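Local coordinates for protein dihydropteroate synthase (Clostridioides difficile, PDB 6PZ2) that catalyses the condensation of 4-aminobenzoate with dihydropterin pyrophosphate to give dihydropteroate, a step of bacterial folate synthesis, and here holds pteroic acid, at residues Ile51-Gly56 and Ile245-Asp250; Lys80-Lys83 and Pro89-Ile92; Lys147-Ser152 and Phe186-Glu191; Leu208-Lys213 and Ile232-Leu237. One frame throughout, in Å; residues are numbered along the deposited sequence.

Contact 1 of 4, residues Ile51-Gly56 and Ile245-Asp250; sequences IIDLGG and IVRVHD. With PT1 (pteroic acid), chain K; SO4 (sulfate ion), chain B.
Strand 51-55 and strand 245-248 approach no closer than 8.0 Å, between CA of Asp-53 and CA of Arg-247, because strand 13-19 lies between them in the parallel sheet. Side chains must therefore span the gap, and one pair does. Arg-247 leaves its strand with CG anti to the backbone N (chi1 179°) and stays extended as far as NE, which gives its N-H to OD2 of Asp-53 at 2.8 Å. The salt bridge is nearly straight (175°) and lies in the guanidinium plane; OD2 is met on its anti side, 30° out of the carboxylate plane, and the two flat groups stand almost perpendicular. The carboxylate is held further by Ser-91, bonded to OD1, and by Asn-112, bonded to OD2. At the edge formed by NH1 and NH2, NH2 binds O2 of a sulfate ion at 2.8 Å and NH1 binds O3 of the same ion at 3.2 Å. His-249 adds a bond from NE2 to sulfate O4, also 2.8 Å long. The pterin of pteroic acid covers one guanidinium face, its N8 lying 3.3 Å from CZ of Arg-247. Anchored by carboxylate and anion along its edge, the guanidinium is fixed in rotation and presents a flat, positively charged surface to the pterin; the sulfate probably marks an anion site, consistent with where the pyrophosphate of the substrate would lie.

Contact 2 of 4, residues Lys80-Lys83 and Pro89-Ile92; sequences KKLK and PISI
The side chain of Ile-90 points from strand 90-93 into the helix segment 80-83 and ends between two residues that are neighbours in sequence, Leu-82 and Lys-83. Its CG1 branch makes the approach: the terminal CD1 comes within 3.7 Å of CB of Leu-82 and within 3.8 Å of CD of Lys-83. Leu-82 also points toward the strand and crosses Ile-90 at a slant, so that it meets the isoleucine both at the base of its side chain and at one branch, with CD1 of Leu-82 lying 3.9 Å from CD1 of Ile-90. Lys-83 contributes aliphatic carbon rather than charge. Bends at chi2 (-62°) and chi3 (-45°) curl its methylenes over the isoleucine methyl, while NZ travels on to a weak hydrogen bond with the carbonyl of Gly-107. The contact is thus entirely apolar, with a buried pair flanked by a lysine stem on the exposed side. Farther into the helical layer, Leu-82 packs on Ile-38 and Ala-41 of helix 33-46. Ile-90 also rests on Val-108 of the loop before strand 110-113. The contact packs the helix of a beta-alpha-beta unit (strand 51-55, helix 68-85, strand 90-93) against its second strand, as in the repeated steps that build a TIM barrel.

Contact 3 of 4, residues Lys147-Ser152 and Phe186-Glu191; sequences KDIMES and FEQNIE. With SO4 (sulfate ion), chain E.
Ile-149, in the first turn of helix 149-166, sends its two branches to two different residues of helix 186-195. With CG1 anti to the backbone N (chi1 -174°), the longer branch carries CD1 to within 3.6 Å of CB of Gln-188. The same torsion turns CG2 toward the carboxylate of Glu-191, whose CD lies 3.8 Å away. Glu-191 is itself extended (chi1 175°, chi2 161°), and it runs past the isoleucine in the opposite direction, laying its stem and carboxylate against the methyl. Asp-148 is the N-cap of helix 149-166, its OD2 accepting from N of Glu-151 at 3.0 Å. Its other oxygen, OD1, stands 4.3 Å from OE2 of Glu-191, two like charges brought close, and Arg-195 forms salt bridges with both. The amide of Gln-188 is engaged by the backbone N of Asp-185 and the backbone O of Thr-143. The apolar branches of one isoleucine thus join the first turn of helix 149-166 to the flank of helix 186-195, while the shared arginine probably offsets the repulsion between the acids and ties the N-cap of helix 149-166 to the last residue of helix 186-195.

Contact 4 of 4, residues Leu208-Lys213 and Ile232-Leu237; sequences LGTSRK and IATTVL. With PT1 (pteroic acid), chain K; SO4 (sulfate ion), chain D.
Thr-210 meets Thr-234 of helix 228-240 tip to tip, its OG1 donating to OG1 of Thr-234 over 2.6 Å. In both residues the hydroxyl sits between the backbone N and the carbonyl carbon (chi1 65° and 64°), and CG2 of Thr-210 is tucked alongside, 3.9 Å from CB of Thr-234. The hydroxyl of Thr-234 is also bonded to the carbonyl of Thr-231, one turn back, so a short relay runs from the loop into the helix backbone. Leu-208 supplements this with CD2, 3.8 Å from O of Thr-234. From Thr-210 to Lys-213 the chain makes a type II beta turn. The lysine, extended beyond CG, runs alongside the ligand, and its NZ binds O1 of pteroic acid at 2.7 Å and N6 of the ligand at 3.2 Å. NZ of Lys-213 also bonds to O of Gly-209 at 2.8 Å, from above the carbonyl plane, and O of Val-180 is a further partner. Loops that follow the C-terminal ends of the strands line the active site in TIM barrels, and this one, after strand 207-208, forms part of the pterin pocket.

Overall arrangement
Contacts 1 and 4 both touch pteroic acid, contact 1 from strand 245-248 and contact 4 from the loop after strand 207-208, with centres about 12 Å apart. They are tied directly: Ser-211 OG lies 2.6 Å from His-249 ND1, a probable hydrogen bond, and the backbone N of Arg-247 lies 2.9 Å from O of Leu-208, joining neighbouring strands. Contact 2 is likewise about 12 Å from contact 1 between centres and reaches it through the sheet, where O of Ile-52 lies 2.8 Å from N of Ser-91. On strand 90-93, Ile-90 meets the helix while the next residue, Ser-91, meets Asp-53. Contact 3 stands apart, about 17 Å from contact 4 and 34 Å from contact 2 between centres, and touches none of the others.

Contact 1 of 4, residues Ile51-Gly56 and Ile245-Asp250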
loop_
_atom_site.group_PDB
_atom_site.type_symbol
_atom_site.label_atom_id
_atom_site.label_comp_id
_atom_site.label_asym_id
_atom_site.label_seq_id
_atom_site.Cartn_x
_atom_site.Cartn_y
_atom_site.Cartn_z
ATOM N N ILE A 51 -5.508 10.710 16.631
ATOM C CA ILE A 51 -6.674 11.536 16.877
ATOM C C ILE A 51 -7.884 10.655 16.562
ATOM O O ILE A 51 -7.751 9.770 15.710
ATOM C CB ILE A 51 -6.676 12.827 16.032
ATOM C CG1 ILE A 51 -7.915 13.693 16.301
ATOM C CG2 ILE A 51 -6.578 12.526 14.542
ATOM C CD1 ILE A 51 -7.735 15.136 15.934
ATOM N N ILE A 52 -9.006 10.889 17.239
ATOM C CA ILE A 52 -10.247 10.130 17.025
ATOM C C ILE A 52 -11.299 11.078 16.438
ATOM O O ILE A 52 -11.574 12.117 17.042
ATOM C CB ILE A 52 -10.796 9.565 18.348
ATOM C CG1 ILE A 52 -9.756 8.803 19.177
ATOM C CG2 ILE A 52 -12.062 8.764 18.094
ATOM C CD1 ILE A 52 -9.473 7.410 18.704
ATOM N N ASP A 53 -11.949 10.666 15.357
ATOM C CA ASP A 53 -12.937 11.447 14.663
ATOM C C ASP A 53 -14.293 10.869 15.047
ATOM O O ASP A 53 -14.701 9.816 14.546
ATOM C CB ASP A 53 -12.789 11.392 13.141
ATOM C CG ASP A 53 -13.632 12.382 12.347
ATOM O OD1 ASP A 53 -13.653 13.581 12.724
ATOM O OD2 ASP A 53 -14.239 11.967 11.326
ATOM N N LEU A 54 -15.001 11.648 15.850
ATOM C CA LEU A 54 -16.231 11.194 16.453
ATOM C C LEU A 54 -17.407 11.797 15.686
ATOM O O LEU A 54 -17.465 12.989 15.517
ATOM C CB LEU A 54 -16.202 11.688 17.900
ATOM C CG LEU A 54 -17.503 11.549 18.670
ATOM C CD1 LEU A 54 -17.878 10.088 18.797
ATOM C CD2 LEU A 54 -17.329 12.203 20.035
ATOM N N GLY A 55 -18.377 11.001 15.283
ATOM C CA GLY A 55 -19.506 11.556 14.539
ATOM C C GLY A 55 -20.826 11.007 15.043
ATOM O O GLY A 55 -20.934 9.816 15.329
ATOM N N GLY A 56 -21.829 11.864 15.144
ATOM C CA GLY A 56 -23.121 11.428 15.618
ATOM C C GLY A 56 -24.152 11.423 14.502
ATOM O O GLY A 56 -25.301 11.075 14.712
ATOM N N ILE A 245 -2.477 13.228 7.026
ATOM C CA ILE A 245 -3.339 12.552 7.942
ATOM C C ILE A 245 -4.247 11.658 7.108
ATOM O O ILE A 245 -4.839 12.181 6.154
ATOM C CB ILE A 245 -4.219 13.538 8.747
ATOM C CG1 ILE A 245 -3.404 14.652 9.411
ATOM C CG2 ILE A 245 -5.086 12.778 9.736
ATOM C CD1 ILE A 245 -4.214 15.687 10.161
ATOM N N VAL A 246 -4.413 10.403 7.519
ATOM C CA VAL A 246 -5.375 9.521 6.872
ATOM C C VAL A 246 -6.459 9.166 7.883
ATOM O O VAL A 246 -6.168 8.839 9.028
ATOM C CB VAL A 246 -4.730 8.250 6.281
ATOM C CG1 VAL A 246 -3.876 8.596 5.076
ATOM C CG2 VAL A 246 -3.915 7.458 7.294
ATOM N N ARG A 247 -7.701 9.204 7.424
ATOM C CA ARG A 247 -8.841 8.875 8.255
ATOM C C ARG A 247 -9.247 7.439 7.902
ATOM O O ARG A 247 -9.749 7.243 6.807
ATOM C CB ARG A 247 -10.001 9.843 7.952
ATOM C CG ARG A 247 -11.295 9.625 8.726
ATOM C CD ARG A 247 -12.395 10.622 8.374
ATOM N NE ARG A 247 -13.683 10.411 9.024
ATOM C CZ ARG A 247 -14.588 9.508 8.676
ATOM N NH1 ARG A 247 -14.417 8.739 7.609
ATOM N NH2 ARG A 247 -15.669 9.364 9.424
ATOM N N VAL A 248 -9.147 6.499 8.837
ATOM C CA VAL A 248 -9.251 5.069 8.571
ATOM C C VAL A 248 -10.078 4.355 9.641
ATOM O O VAL A 248 -10.099 4.776 10.797
ATOM C CB VAL A 248 -7.865 4.415 8.466
ATOM C CG1 VAL A 248 -7.122 4.934 7.242
ATOM C CG2 VAL A 248 -7.060 4.621 9.746
ATOM N N HIS A 249 -10.755 3.277 9.225
ATOM C CA HIS A 249 -11.331 2.329 10.178
ATOM C C HIS A 249 -10.291 1.398 10.819
ATOM O O HIS A 249 -10.508 0.941 11.925
ATOM C CB HIS A 249 -12.355 1.444 9.485
ATOM C CG HIS A 249 -13.449 2.258 8.899
ATOM N ND1 HIS A 249 -13.400 2.696 7.588
ATOM C CD2 HIS A 249 -14.608 2.696 9.436
ATOM C CE1 HIS A 249 -14.496 3.388 7.350
ATOM N NE2 HIS A 249 -15.256 3.417 8.467
ATOM N N ASP A 250 -9.229 1.026 10.112
ATOM C CA ASP A 250 -8.342 -0.019 10.571
ATOM C C ASP A 250 -7.015 0.663 10.892
ATOM O O ASP A 250 -6.164 0.915 10.031
ATOM C CB ASP A 250 -8.161 -1.122 9.525
ATOM C CG ASP A 250 -9.458 -1.789 9.102
ATOM O OD1 ASP A 250 -10.030 -1.417 8.050
ATOM O OD2 ASP A 250 -9.899 -2.656 9.845
HETATM C C2 PT1 K . -13.571 12.035 4.505
HETATM C C3 PT1 K . -14.759 11.562 5.195
HETATM C C5 PT1 K . -15.066 12.287 6.429
HETATM N N6 PT1 K . -15.543 10.526 4.795
HETATM C C7 PT1 K . -13.218 13.702 6.102
HETATM N N9 PT1 K . -14.300 13.315 6.792
HETATM C C10 PT1 K . -16.628 10.189 5.511
HETATM N N11 PT1 K . -12.454 14.725 6.527
HETATM C C12 PT1 K . -16.951 10.906 6.670
HETATM C C21 PT1 K . -18.811 5.811 -0.546
HETATM O O22 PT1 K . -18.722 6.231 -1.711
HETATM O O1 PT1 K . -13.160 11.465 3.362
HETATM N N4 PT1 K . -12.865 13.092 4.957
HETATM N N8 PT1 K . -16.156 11.901 7.126
HETATM C C13 PT1 K . -17.511 9.057 5.029
HETATM N N14 PT1 K . -18.033 9.423 3.718
HETATM C C15 PT1 K . -18.264 8.519 2.741
HETATM C C16 PT1 K . -18.307 7.140 2.979
HETATM C C17 PT1 K . -18.401 8.986 1.440
HETATM C C18 PT1 K . -18.522 6.268 1.915
HETATM C C19 PT1 K . -18.611 8.117 0.373
HETATM C C20 PT1 K . -18.660 6.753 0.612
HETATM O O23 PT1 K . -18.965 4.605 -0.347
HETATM S S SO4 B . -17.319 6.250 7.470
HETATM O O1 SO4 B . -18.417 6.202 6.478
HETATM O O2 SO4 B . -17.368 7.536 8.199
HETATM O O3 SO4 B . -16.019 6.125 6.774
HETATM O O4 SO4 B . -17.473 5.134 8.429
HETATM O O HOH W 1 -16.786 9.787 12.542
#

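Contact 2 of 4, residues Lys80-Lys83 and Pro89-Ile92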
loop_
_atom_site.group_PDB
_atom_site.type_symbol
_atom_site.label_atom_id
_atom_site.label_comp_id
_atom_site.label_asym_id
_atom_site.label_seq_id
_atom_site.Cartn_x
_atom_site.Cartn_y
_atom_site.Cartn_z
ATOM N N LYS A 80 -17.167 13.459 26.828
ATOM C CA LYS A 80 -16.825 13.591 28.245
ATOM C C LYS A 80 -15.982 12.394 28.683
ATOM O O LYS A 80 -14.946 12.616 29.290
ATOM C CB LYS A 80 -18.051 13.757 29.154
ATOM C CG LYS A 80 -18.324 15.203 29.543
ATOM C CD LYS A 80 -19.177 15.397 30.778
ATOM C CE LYS A 80 -18.404 15.586 32.065
ATOM N NZ LYS A 80 -18.281 14.296 32.789
ATOM N N LYS A 81 -16.397 11.168 28.362
ATOM C CA LYS A 81 -15.619 10.002 28.780
ATOM C C LYS A 81 -14.263 9.965 28.077
ATOM O O LYS A 81 -13.264 9.657 28.726
ATOM C CB LYS A 81 -16.337 8.679 28.524
ATOM C CG LYS A 81 -17.323 8.297 29.607
ATOM C CD LYS A 81 -17.200 6.877 30.079
ATOM C CE LYS A 81 -17.975 6.690 31.365
ATOM N NZ LYS A 81 -18.625 5.361 31.411
ATOM N N LEU A 82 -14.209 10.303 26.794
ATOM C CA LEU A 82 -12.918 10.303 26.120
ATOM C C LEU A 82 -11.933 11.228 26.847
ATOM O O LEU A 82 -10.768 10.907 27.011
ATOM C CB LEU A 82 -13.090 10.787 24.679
ATOM C CG LEU A 82 -13.760 9.805 23.726
ATOM C CD1 LEU A 82 -14.006 10.467 22.384
ATOM C CD2 LEU A 82 -12.911 8.564 23.559
ATOM N N LYS A 83 -12.408 12.418 27.174
ATOM C CA LYS A 83 -11.587 13.471 27.753
ATOM C C LYS A 83 -11.081 13.056 29.138
ATOM O O LYS A 83 -9.960 13.398 29.474
ATOM C CB LYS A 83 -12.384 14.774 27.858
ATOM C CG LYS A 83 -12.577 15.511 26.539
ATOM C CD LYS A 83 -11.277 15.950 25.900
ATOM C CE LYS A 83 -10.340 16.587 26.906
ATOM N NZ LYS A 83 -9.474 17.594 26.255
ATOM N N PRO A 89 -6.263 13.455 21.305
ATOM C CA PRO A 89 -7.033 14.491 20.682
ATOM C C PRO A 89 -8.295 13.916 20.028
ATOM O O PRO A 89 -8.314 12.759 19.616
ATOM C CB PRO A 89 -6.099 15.095 19.629
ATOM C CG PRO A 89 -4.707 14.753 20.141
ATOM C CD PRO A 89 -4.874 13.434 20.854
ATOM N N ILE A 90 -9.312 14.765 19.945
ATOM C CA ILE A 90 -10.617 14.410 19.383
ATOM C C ILE A 90 -10.945 15.398 18.258
ATOM O O ILE A 90 -10.642 16.576 18.302
ATOM C CB ILE A 90 -11.730 14.432 20.448
ATOM C CG1 ILE A 90 -11.401 13.587 21.677
ATOM C CG2 ILE A 90 -13.065 14.026 19.850
ATOM C CD1 ILE A 90 -12.275 13.918 22.875
ATOM N N SER A 91 -11.604 14.882 17.247
ATOM C CA SER A 91 -12.066 15.650 16.141
ATOM C C SER A 91 -13.580 15.480 16.113
ATOM O O SER A 91 -14.013 14.354 16.276
ATOM C CB SER A 91 -11.433 15.105 14.881
ATOM O OG SER A 91 -12.111 15.563 13.740
ATOM N N ILE A 92 -14.365 16.521 15.847
ATOM C CA ILE A 92 -15.801 16.293 15.823
ATOM C C ILE A 92 -16.242 16.372 14.360
ATOM O O ILE A 92 -16.084 17.371 13.694
ATOM C CB ILE A 92 -16.576 17.271 16.729
ATOM C CG1 ILE A 92 -18.091 17.086 16.626
ATOM C CG2 ILE A 92 -16.239 18.713 16.379
ATOM C CD1 ILE A 92 -18.639 15.886 17.335
#

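Contact 3 of 4, residues Lys147-Ser152 and Phe186-Glu191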
loop_
_atom_site.group_PDB
_atom_site.type_symbol
_atom_site.label_atom_id
_atom_site.label_comp_id
_atom_site.label_asym_id
_atom_site.label_seq_id
_atom_site.Cartn_x
_atom_site.Cartn_y
_atom_site.Cartn_z
ATOM N N LYS A 147 -15.219 23.231 -14.860
ATOM C CA LYS A 147 -13.773 23.308 -14.959
ATOM C C LYS A 147 -13.143 21.947 -14.650
ATOM O O LYS A 147 -13.773 21.049 -14.118
ATOM C CB LYS A 147 -13.161 24.213 -13.890
ATOM C CG LYS A 147 -13.632 25.654 -13.857
ATOM C CD LYS A 147 -12.961 26.409 -12.722
ATOM C CE LYS A 147 -13.362 27.866 -12.634
ATOM N NZ LYS A 147 -12.189 28.726 -12.350
ATOM N N ASP A 148 -11.852 21.870 -14.933
ATOM C CA ASP A 148 -10.976 20.828 -14.437
ATOM C C ASP A 148 -11.327 20.553 -12.963
ATOM O O ASP A 148 -11.369 21.485 -12.143
ATOM C CB ASP A 148 -9.510 21.247 -14.610
ATOM C CG ASP A 148 -8.541 20.254 -13.988
ATOM O OD1 ASP A 148 -8.337 19.188 -14.585
ATOM O OD2 ASP A 148 -8.044 20.531 -12.881
ATOM N N ILE A 149 -11.576 19.288 -12.634
ATOM C CA ILE A 149 -11.961 18.907 -11.284
ATOM C C ILE A 149 -10.927 19.388 -10.256
ATOM O O ILE A 149 -11.327 19.890 -9.215
ATOM C CB ILE A 149 -12.238 17.398 -11.154
ATOM C CG1 ILE A 149 -12.776 17.066 -9.761
ATOM C CG2 ILE A 149 -11.020 16.558 -11.494
ATOM C CD1 ILE A 149 -13.551 15.787 -9.735
ATOM N N MET A 150 -9.634 19.340 -10.529
ATOM C CA MET A 150 -8.695 19.772 -9.485
ATOM C C MET A 150 -8.690 21.299 -9.355
ATOM O O MET A 150 -8.427 21.840 -8.259
ATOM C CB MET A 150 -7.275 19.286 -9.785
ATOM C CG MET A 150 -7.152 17.788 -9.815
ATOM S SD MET A 150 -7.718 16.982 -8.293
ATOM C CE MET A 150 -6.467 17.560 -7.146
ATOM N N GLU A 151 -8.952 22.007 -10.458
ATOM C CA GLU A 151 -9.079 23.468 -10.398
ATOM C C GLU A 151 -10.322 23.808 -9.558
ATOM O O GLU A 151 -10.211 24.723 -8.753
ATOM C CB GLU A 151 -9.177 24.133 -11.781
ATOM C CG GLU A 151 -7.869 24.596 -12.425
ATOM C CD GLU A 151 -6.549 24.373 -11.693
ATOM O OE1 GLU A 151 -6.168 25.244 -10.876
ATOM O OE2 GLU A 151 -5.878 23.341 -11.955
ATOM N N SER A 152 -11.464 23.117 -9.735
ATOM C CA SER A 152 -12.667 23.410 -8.943
ATOM C C SER A 152 -12.377 23.208 -7.455
ATOM O O SER A 152 -12.778 24.037 -6.652
ATOM C CB SER A 152 -13.857 22.580 -9.309
ATOM O OG SER A 152 -13.859 22.411 -10.705
ATOM N N PHE A 186 -16.882 7.532 -9.817
ATOM C CA PHE A 186 -15.744 6.620 -9.787
ATOM C C PHE A 186 -14.530 7.250 -10.472
ATOM O O PHE A 186 -13.457 7.403 -9.878
ATOM C CB PHE A 186 -16.092 5.271 -10.419
ATOM C CG PHE A 186 -14.892 4.361 -10.507
ATOM C CD1 PHE A 186 -14.346 3.811 -9.354
ATOM C CD2 PHE A 186 -14.252 4.160 -11.719
ATOM C CE1 PHE A 186 -13.210 3.025 -9.416
ATOM C CE2 PHE A 186 -13.132 3.348 -11.780
ATOM C CZ PHE A 186 -12.608 2.799 -10.635
ATOM N N GLU A 187 -14.753 7.698 -11.691
ATOM C CA GLU A 187 -13.668 8.199 -12.512
ATOM C C GLU A 187 -13.078 9.471 -11.903
ATOM O O GLU A 187 -11.886 9.752 -12.042
ATOM C CB GLU A 187 -14.173 8.416 -13.941
ATOM C CG GLU A 187 -14.065 7.144 -14.757
ATOM C CD GLU A 187 -15.044 6.986 -15.906
ATOM O OE1 GLU A 187 -15.820 7.930 -16.168
ATOM O OE2 GLU A 187 -15.024 5.907 -16.535
ATOM N N GLN A 188 -13.941 10.281 -11.311
ATOM C CA GLN A 188 -13.485 11.541 -10.758
ATOM C C GLN A 188 -12.693 11.240 -9.481
ATOM O O GLN A 188 -11.685 11.892 -9.214
ATOM C CB GLN A 188 -14.667 12.468 -10.481
ATOM C CG GLN A 188 -15.381 12.912 -11.754
ATOM C CD GLN A 188 -16.777 13.452 -11.540
ATOM O OE1 GLN A 188 -17.486 13.070 -10.616
ATOM N NE2 GLN A 188 -17.190 14.354 -12.413
ATOM N N ASN A 189 -13.171 10.270 -8.715
ATOM C CA ASN A 189 -12.464 9.886 -7.489
ATOM C C ASN A 189 -11.057 9.375 -7.828
ATOM O O ASN A 189 -10.051 9.771 -7.180
ATOM C CB ASN A 189 -13.252 8.829 -6.720
ATOM C CG ASN A 189 -14.422 9.411 -5.959
ATOM O OD1 ASN A 189 -14.272 10.451 -5.327
ATOM N ND2 ASN A 189 -15.576 8.766 -6.040
ATOM N N ILE A 190 -10.994 8.518 -8.853
ATOM C CA ILE A 190 -9.710 7.981 -9.381
ATOM C C ILE A 190 -8.789 9.126 -9.811
ATOM O O ILE A 190 -7.577 9.223 -9.469
ATOM C CB ILE A 190 -9.978 6.968 -10.511
ATOM C CG1 ILE A 190 -10.593 5.684 -9.960
ATOM C CG2 ILE A 190 -8.735 6.681 -11.347
ATOM C CD1 ILE A 190 -9.756 4.976 -8.936
ATOM N N GLU A 191 -9.387 10.058 -10.523
ATOM C CA GLU A 191 -8.608 11.150 -11.049
ATOM C C GLU A 191 -8.026 12.012 -9.927
ATOM O O GLU A 191 -6.864 12.457 -9.985
ATOM C CB GLU A 191 -9.477 12.018 -11.956
ATOM C CG GLU A 191 -8.695 13.235 -12.409
ATOM C CD GLU A 191 -9.204 13.978 -13.625
ATOM O OE1 GLU A 191 -10.343 13.687 -14.061
ATOM O OE2 GLU A 191 -8.470 14.891 -14.068
HETATM S S SO4 E . -16.984 24.407 -11.528
HETATM O O1 SO4 E . -17.575 25.103 -12.696
HETATM O O2 SO4 E . -18.024 24.303 -10.481
HETATM O O3 SO4 E . -16.599 23.012 -11.871
HETATM O O4 SO4 E . -15.817 25.214 -11.071
#

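Contact 4 of 4, residues Leu208-Lys213 and Ile232-Leu237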
loop_
_atom_site.group_PDB
_atom_site.type_symbol
_atom_site.label_atom_id
_atom_site.label_comp_id
_atom_site.label_asym_id
_atom_site.label_seq_id
_atom_site.Cartn_x
_atom_site.Cartn_y
_atom_site.Cartn_z
ATOM N N LEU A 208 -6.811 12.731 4.090
ATOM C CA LEU A 208 -7.440 11.871 3.067
ATOM C C LEU A 208 -8.305 10.809 3.741
ATOM O O LEU A 208 -7.897 10.171 4.727
ATOM C CB LEU A 208 -6.351 11.229 2.196
ATOM C CG LEU A 208 -6.866 10.258 1.147
ATOM C CD1 LEU A 208 -7.689 11.013 0.117
ATOM C CD2 LEU A 208 -5.727 9.502 0.468
ATOM N N GLY A 209 -9.491 10.595 3.179
ATOM C CA GLY A 209 -10.294 9.487 3.629
ATOM C C GLY A 209 -10.883 8.684 2.482
ATOM O O GLY A 209 -11.638 9.227 1.678
ATOM N N THR A 210 -10.543 7.397 2.442
ATOM C CA THR A 210 -10.994 6.459 1.387
ATOM C C THR A 210 -11.532 5.167 1.998
ATOM O O THR A 210 -12.202 4.394 1.321
ATOM C CB THR A 210 -9.859 6.061 0.433
ATOM O OG1 THR A 210 -8.885 5.326 1.182
ATOM C CG2 THR A 210 -9.217 7.263 -0.219
ATOM N N SER A 211 -11.229 4.958 3.275
ATOM C CA SER A 211 -11.413 3.687 3.937
ATOM C C SER A 211 -12.810 3.134 3.656
ATOM O O SER A 211 -13.810 3.745 3.964
ATOM C CB SER A 211 -11.170 3.829 5.409
ATOM O OG SER A 211 -11.256 2.565 6.045
ATOM N N ARG A 212 -12.827 1.978 3.025
ATOM C CA ARG A 212 -14.000 1.143 2.753
ATOM C C ARG A 212 -14.947 1.775 1.733
ATOM O O ARG A 212 -16.000 1.206 1.518
ATOM C CB ARG A 212 -14.788 0.809 4.019
ATOM C CG ARG A 212 -13.971 0.013 5.023
ATOM C CD ARG A 212 -14.787 -0.397 6.229
ATOM N NE ARG A 212 -13.824 -0.949 7.161
ATOM C CZ ARG A 212 -14.141 -1.338 8.381
ATOM N NH1 ARG A 212 -15.400 -1.204 8.747
ATOM N NH2 ARG A 212 -13.227 -1.839 9.203
ATOM N N LYS A 213 -14.585 2.861 1.078
ATOM C CA LYS A 213 -15.545 3.553 0.235
ATOM C C LYS A 213 -15.790 2.775 -1.060
ATOM O O LYS A 213 -15.044 1.875 -1.436
ATOM C CB LYS A 213 -15.050 4.968 -0.058
ATOM C CG LYS A 213 -15.032 5.846 1.181
ATOM C CD LYS A 213 -14.867 7.312 0.922
ATOM C CE LYS A 213 -14.651 8.054 2.221
ATOM N NZ LYS A 213 -14.408 9.486 1.968
ATOM N N ILE A 232 -5.301 0.515 2.090
ATOM C CA ILE A 232 -3.840 0.612 2.326
ATOM C C ILE A 232 -3.151 1.163 1.080
ATOM O O ILE A 232 -2.303 2.034 1.191
ATOM C CB ILE A 232 -3.252 -0.729 2.794
ATOM C CG1 ILE A 232 -3.750 -1.030 4.209
ATOM C CG2 ILE A 232 -1.731 -0.714 2.727
ATOM C CD1 ILE A 232 -3.345 -2.396 4.675
ATOM N N ALA A 233 -3.600 0.773 -0.112
ATOM C CA ALA A 233 -2.974 1.306 -1.297
ATOM C C ALA A 233 -3.146 2.829 -1.350
ATOM O O ALA A 233 -2.175 3.561 -1.651
ATOM C CB ALA A 233 -3.542 0.646 -2.531
ATOM N N THR A 234 -4.355 3.317 -1.045
ATOM C CA THR A 234 -4.592 4.769 -1.146
ATOM C C THR A 234 -3.870 5.519 -0.014
ATOM O O THR A 234 -3.397 6.637 -0.205
ATOM C CB THR A 234 -6.092 5.083 -1.131
ATOM O OG1 THR A 234 -6.609 4.688 0.136
ATOM C CG2 THR A 234 -6.850 4.351 -2.223
ATOM N N THR A 235 -3.779 4.915 1.155
ATOM C CA THR A 235 -2.967 5.516 2.219
ATOM C C THR A 235 -1.542 5.737 1.712
ATOM O O THR A 235 -0.960 6.803 1.886
ATOM C CB THR A 235 -2.980 4.637 3.468
ATOM O OG1 THR A 235 -4.257 4.761 4.088
ATOM C CG2 THR A 235 -1.918 4.997 4.486
ATOM N N VAL A 236 -0.978 4.722 1.088
ATOM C CA VAL A 236 0.455 4.717 0.696
ATOM C C VAL A 236 0.717 5.756 -0.401
ATOM O O VAL A 236 1.656 6.559 -0.323
ATOM C CB VAL A 236 0.886 3.294 0.270
ATOM C CG1 VAL A 236 2.251 3.242 -0.399
ATOM C CG2 VAL A 236 0.884 2.379 1.477
ATOM N N LEU A 237 -0.130 5.738 -1.418
ATOM C CA LEU A 237 -0.042 6.674 -2.521
ATOM C C LEU A 237 -0.294 8.101 -2.026
ATOM O O LEU A 237 0.354 9.056 -2.490
ATOM C CB LEU A 237 -1.069 6.272 -3.596
ATOM C CG LEU A 237 -0.803 4.911 -4.235
ATOM C CD1 LEU A 237 -1.970 4.451 -5.100
ATOM C CD2 LEU A 237 0.469 4.943 -5.068
HETATM C C2 PT1 K . -13.571 12.035 4.505
HETATM C C3 PT1 K . -14.759 11.562 5.195
HETATM C C5 PT1 K . -15.066 12.287 6.429
HETATM N N6 PT1 K . -15.543 10.526 4.795
HETATM C C7 PT1 K . -13.218 13.702 6.102
HETATM N N9 PT1 K . -14.300 13.315 6.792
HETATM C C10 PT1 K . -16.628 10.189 5.511
HETATM N N11 PT1 K . -12.454 14.725 6.527
HETATM C C12 PT1 K . -16.951 10.906 6.670
HETATM C C21 PT1 K . -18.811 5.811 -0.546
HETATM O O22 PT1 K . -18.722 6.231 -1.711
HETATM O O1 PT1 K . -13.160 11.465 3.362
HETATM N N4 PT1 K . -12.865 13.092 4.957
HETATM N N8 PT1 K . -16.156 11.901 7.126
HETATM C C13 PT1 K . -17.511 9.057 5.029
HETATM N N14 PT1 K . -18.033 9.423 3.718
HETATM C C15 PT1 K . -18.264 8.519 2.741
HETATM C C16 PT1 K . -18.307 7.140 2.979
HETATM C C17 PT1 K . -18.401 8.986 1.440
HETATM C C18 PT1 K . -18.522 6.268 1.915
HETATM C C19 PT1 K . -18.611 8.117 0.373
HETATM C C20 PT1 K . -18.660 6.753 0.612
HETATM O O23 PT1 K . -18.965 4.605 -0.347
HETATM S S SO4 D . -15.029 -2.391 12.519
HETATM O O1 SO4 D . -14.939 -3.046 11.193
HETATM O O2 SO4 D . -16.233 -1.516 12.492
HETATM O O3 SO4 D . -13.861 -1.544 12.884
HETATM O O4 SO4 D . -15.130 -3.514 13.481
#